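Local coordinates for putative pterin-4-alpha-carbinolamine dehydratase (Brucella melitensis, PDB 3JST), which probably catalyses the dehydration of 4a-hydroxytetrahydrobiopterin to 6,7-dihydrobiopterin, as a member of the pterin-4-alpha-carbinolamine dehydratase family, at residues A[89-92]-A[93-97]; A[81-84]-A[85-89]. All coordinates share one frame; numbering follows the deposited sequence.

Contact 1. Residues A[89-92]-A[93-97]; sequences ARKM and NAIAG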
loop_
_atom_site.group_PDB
_atom_site.type_symbol
_atom_site.label_atom_id
_atom_site.label_comp_id
_atom_site.label_asym_id
_atom_site.label_seq_id
_atom_site.Cartn_x
_atom_site.Cartn_y
_atom_site.Cartn_z
ATOM N N ALA A 89 0.708 -0.536 -3.734
ATOM C CA ALA A 89 0.763 0.916 -3.553
ATOM C C ALA A 89 0.499 1.641 -4.875
ATOM O O ALA A 89 -0.249 2.617 -4.919
ATOM C CB ALA A 89 2.109 1.334 -2.973
ATOM N N ARG A 90 1.116 1.145 -5.945
ATOM C CA ARG A 90 0.908 1.676 -7.287
ATOM C C ARG A 90 -0.564 1.616 -7.691
ATOM O O ARG A 90 -1.109 2.609 -8.168
ATOM C CB ARG A 90 1.770 0.905 -8.298
ATOM C CG ARG A 90 1.597 1.332 -9.753
ATOM C CD ARG A 90 2.455 0.501 -10.712
ATOM N NE ARG A 90 3.860 0.473 -10.313
ATOM C CZ ARG A 90 4.604 -0.625 -10.144
ATOM N NH1 ARG A 90 4.109 -1.846 -10.341
ATOM N NH2 ARG A 90 5.875 -0.495 -9.780
ATOM N N LYS A 91 -1.196 0.456 -7.493
ATOM C CA LYS A 91 -2.603 0.259 -7.864
ATOM C C LYS A 91 -3.524 1.146 -7.035
ATOM O O LYS A 91 -4.456 1.750 -7.570
ATOM C CB LYS A 91 -3.025 -1.204 -7.692
ATOM C CG LYS A 91 -4.436 -1.517 -8.198
ATOM C CD LYS A 91 -4.530 -1.443 -9.729
ATOM C CE LYS A 91 -5.830 -2.057 -10.223
ATOM N NZ LYS A 91 -5.943 -2.062 -11.703
ATOM N N MET A 92 -3.261 1.206 -5.730
ATOM C CA MET A 92 -4.016 2.078 -4.827
ATOM C C MET A 92 -3.935 3.536 -5.263
ATOM O O MET A 92 -4.942 4.243 -5.260
ATOM C CB MET A 92 -3.518 1.932 -3.393
ATOM C CG MET A 92 -4.030 0.681 -2.710
ATOM S SD MET A 92 -3.424 0.489 -1.028
ATOM C CE MET A 92 -4.456 -0.874 -0.486
ATOM N N ASN A 93 -2.737 3.979 -5.639
ATOM C CA ASN A 93 -2.556 5.333 -6.156
ATOM C C ASN A 93 -3.362 5.583 -7.431
ATOM O O ASN A 93 -3.891 6.679 -7.624
ATOM C CB ASN A 93 -1.069 5.647 -6.379
ATOM C CG ASN A 93 -0.385 6.145 -5.118
ATOM O OD1 ASN A 93 -0.886 5.943 -4.011
ATOM N ND2 ASN A 93 0.757 6.816 -5.278
ATOM N N ALA A 94 -3.459 4.564 -8.284
ATOM C CA ALA A 94 -4.245 4.654 -9.512
ATOM C C ALA A 94 -5.742 4.723 -9.200
ATOM O O ALA A 94 -6.466 5.513 -9.797
ATOM C CB ALA A 94 -3.944 3.468 -10.437
ATOM N N ILE A 95 -6.195 3.901 -8.257
ATOM C CA ILE A 95 -7.603 3.890 -7.858
ATOM C C ILE A 95 -7.993 5.240 -7.244
ATOM O O ILE A 95 -8.997 5.833 -7.630
ATOM C CB ILE A 95 -7.901 2.762 -6.839
ATOM C CG1 ILE A 95 -7.690 1.377 -7.464
ATOM C CG2 ILE A 95 -9.337 2.870 -6.319
ATOM C CD1 ILE A 95 -7.498 0.280 -6.424
ATOM N N ALA A 96 -7.182 5.716 -6.301
ATOM C CA ALA A 96 -7.455 6.962 -5.585
ATOM C C ALA A 96 -7.405 8.201 -6.477
ATOM O O ALA A 96 -8.128 9.161 -6.240
ATOM C CB ALA A 96 -6.477 7.129 -4.423
ATOM N N GLY A 97 -6.536 8.186 -7.484
ATOM C CA GLY A 97 -6.366 9.344 -8.362
ATOM C C GLY A 97 -5.716 10.503 -7.624
ATOM O O GLY A 97 -5.291 10.382 -6.469
ATOM O OXT GLY A 97 -5.593 11.599 -8.160
#
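Four successive i to i+4 hydrogen bonds tie residues 89-92 to residues 93-97, from Asn93 N to Ala89 O, Ala94 N to Arg90 O, Ile95 N to Lys91 O and Ala96 N to Met92 O, in the regular pattern of an alpha-helix. The bond from Ala94 N to Arg90 O is the most bent of the four (147° at the hydrogen) and also the longest, at 3.1 Å. Gly97 N continues the i to i+4 series by donating to Asn93 O (3.0 Å); Gly97 is the last residue of the chain and carries the terminal carboxylate.

Among the side chains the clearest meeting is between Lys91 and Ile95. Ile95 extends CG1 beside its own backbone N (chi1 -65°), which lays this branch against the preceding turn: Ile95 CG1 is 3.3 Å from Lys91 O, and Ile95 CD1 lies 4.0 Å from Lys91 CG. The bend of the lysine at chi2 (69°) leads its amino group away from Ile95, and the contact is made by Lys91 CG. On another side of the helix Asn93 folds back along the preceding turn, its CG 3.5 Å from Ala89 O. The amide is held by partners outside the helix: OD1 accepts from both Arg32 NH2 and Trp21 NE1, while ND2 donates to Asp19 O, three bonds that fix its rotation.

Met92 runs on beyond CG as an extended chain into the core, touching Phe45 of helix 39-56, Phe34 of strand 30-35 and Val71 of strand 68-73. Ile95 packs on Phe45 and Gln48, so this last part of helix 83-96 lies against both the sheet and helix 39-56.

Contact 2. Residues A[81-84]-A[85-89]; sequences VTEL and DIKMA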
loop_
_atom_site.group_PDB
_atom_site.type_symbol
_atom_site.label_atom_id
_atom_site.label_comp_id
_atom_site.label_asym_id
_atom_site.label_seq_id
_atom_site.Cartn_x
_atom_site.Cartn_y
_atom_site.Cartn_z
ATOM N N VAL A 81 9.536 -5.427 2.794
ATOM C CA VAL A 81 8.901 -4.810 1.640
ATOM C C VAL A 81 9.408 -5.482 0.368
ATOM O O VAL A 81 10.618 -5.626 0.176
ATOM C CB VAL A 81 9.194 -3.299 1.585
ATOM C CG1 VAL A 81 8.510 -2.662 0.376
ATOM C CG2 VAL A 81 8.742 -2.620 2.886
ATOM N N THR A 82 8.476 -5.895 -0.487
ATOM C CA THR A 82 8.791 -6.550 -1.756
ATOM C C THR A 82 8.014 -5.871 -2.886
ATOM O O THR A 82 7.229 -4.945 -2.652
ATOM C CB THR A 82 8.411 -8.054 -1.732
ATOM O OG1 THR A 82 6.984 -8.198 -1.813
ATOM C CG2 THR A 82 8.935 -8.741 -0.470
ATOM N N GLU A 83 8.223 -6.357 -4.106
ATOM C CA GLU A 83 7.528 -5.853 -5.290
ATOM C C GLU A 83 6.000 -5.940 -5.167
ATOM O O GLU A 83 5.296 -5.113 -5.733
ATOM C CB GLU A 83 8.023 -6.598 -6.542
ATOM C CG GLU A 83 7.353 -6.210 -7.872
ATOM C CD GLU A 83 7.526 -4.739 -8.256
ATOM O OE1 GLU A 83 8.376 -4.037 -7.668
ATOM O OE2 GLU A 83 6.808 -4.286 -9.171
ATOM N N LEU A 84 5.492 -6.922 -4.425
ATOM C CA LEU A 84 4.048 -7.027 -4.167
ATOM C C LEU A 84 3.484 -5.776 -3.472
ATOM O O LEU A 84 2.389 -5.310 -3.794
ATOM C CB LEU A 84 3.753 -8.259 -3.311
ATOM C CG LEU A 84 4.007 -9.629 -3.933
ATOM C CD1 LEU A 84 3.838 -10.735 -2.891
ATOM C CD2 LEU A 84 3.091 -9.854 -5.123
ATOM N N ASP A 85 4.238 -5.240 -2.516
ATOM C CA ASP A 85 3.846 -4.025 -1.813
ATOM C C ASP A 85 3.908 -2.823 -2.743
ATOM O O ASP A 85 3.037 -1.951 -2.710
ATOM C CB ASP A 85 4.752 -3.803 -0.604
ATOM C CG ASP A 85 4.709 -4.966 0.356
ATOM O OD1 ASP A 85 3.600 -5.261 0.851
ATOM O OD2 ASP A 85 5.769 -5.589 0.592
ATOM N N ILE A 86 4.936 -2.796 -3.585
ATOM C CA ILE A 86 5.075 -1.748 -4.591
ATOM C C ILE A 86 3.912 -1.799 -5.587
ATOM O O ILE A 86 3.353 -0.769 -5.933
ATOM C CB ILE A 86 6.417 -1.853 -5.359
ATOM C CG1 ILE A 86 7.618 -1.855 -4.394
ATOM C CG2 ILE A 86 6.543 -0.716 -6.367
ATOM C CD1 ILE A 86 7.590 -0.777 -3.309
ATOM N N LYS A 87 3.555 -2.996 -6.041
ATOM C CA LYS A 87 2.425 -3.163 -6.964
ATOM C C LYS A 87 1.111 -2.684 -6.344
ATOM O O LYS A 87 0.309 -2.008 -7.001
ATOM C CB LYS A 87 2.293 -4.626 -7.403
ATOM C CG LYS A 87 3.379 -5.076 -8.355
ATOM C CD LYS A 87 3.259 -6.552 -8.713
ATOM C CE LYS A 87 2.270 -6.777 -9.833
ATOM N NZ LYS A 87 2.188 -8.218 -10.221
ATOM N N MET A 88 0.898 -3.032 -5.079
ATOM C CA MET A 88 -0.323 -2.652 -4.378
ATOM C C MET A 88 -0.392 -1.138 -4.176
ATOM O O MET A 88 -1.425 -0.530 -4.427
ATOM C CB MET A 88 -0.426 -3.384 -3.034
ATOM C CG MET A 88 -1.643 -3.004 -2.193
ATOM S SD MET A 88 -3.219 -3.285 -3.022
ATOM C CE MET A 88 -3.424 -5.049 -2.741
ATOM N N ALA A 89 0.708 -0.536 -3.734
ATOM C CA ALA A 89 0.763 0.916 -3.553
ATOM C C ALA A 89 0.499 1.641 -4.875
ATOM O O ALA A 89 -0.249 2.617 -4.919
ATOM C CB ALA A 89 2.109 1.334 -2.973
#
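Asp85 reaches back over the first turn to Thr82, its OD2 accepting the Thr82 backbone N-H at 2.9 Å in a nearly straight bond (168°) through the anti lone pair. Its CG stands beside its own backbone N (chi1 -58°), which turns the carboxylate toward the start of the helix. Thr82 OG1 accepts from Leu84 N (3.3 Å). Thr75 OG1 bonds to both Asp85 OD2 and Thr82 OG1, tying the two side chains together, while His58 NE2 holds Asp85 OD1; the buried carboxylate is thus gripped at both oxygens. Asp85 N makes a weak bond to Thr82 O.

Ile86 N donates to the same oxygen, in the plane of that carbonyl. Ile86 CD1 lies 4.2 Å from Val81 CG1, and on another flank Glu83 OE1 is 3.7 Å from Ile86 CB.

Lys87 N donates to Glu83 O. The Lys87 and Glu83 side chains cross at about a right angle, with Lys87 CG 3.6 Å from Glu83 OE2; Lys87 NZ stays 6.2 Å from that oxygen, and the contact is made by the lysine methylenes.

Met88 N closes the next turn on Leu84 O, and its side chain bends away toward Tyr52 and Ala53 of helix 39-56. Thr82 at the N-cap of helix 83-96, with OG1 accepting from Leu84 N and the Asp85 carboxylate accepting from Thr82 N, makes a capping box with Asp85.

In the fold
Contacts 1 and 2 are consecutive parts of helix 83-96, sharing Ala89, with centres about 12 Å apart. Contact 2 holds its capped beginning and contact 1 its C-terminal turns. Between them Arg90 NH1 approaches Glu83 OE2 at 3.8 Å, a long and weak pairing of residues that are at least partly exposed. Met88 and Ala89 rest on Leu73 while Met92 rests on Val71, so both contacts use strand 68-73, and Tyr52 of helix 39-56 touches Lys87, Met88 and Lys91. Asp85 of contact 2 bonds His58, part of the His-His-Pro sequence that in this family is associated with the pterin site, so contact 2 probably lies nearer that site than contact 1.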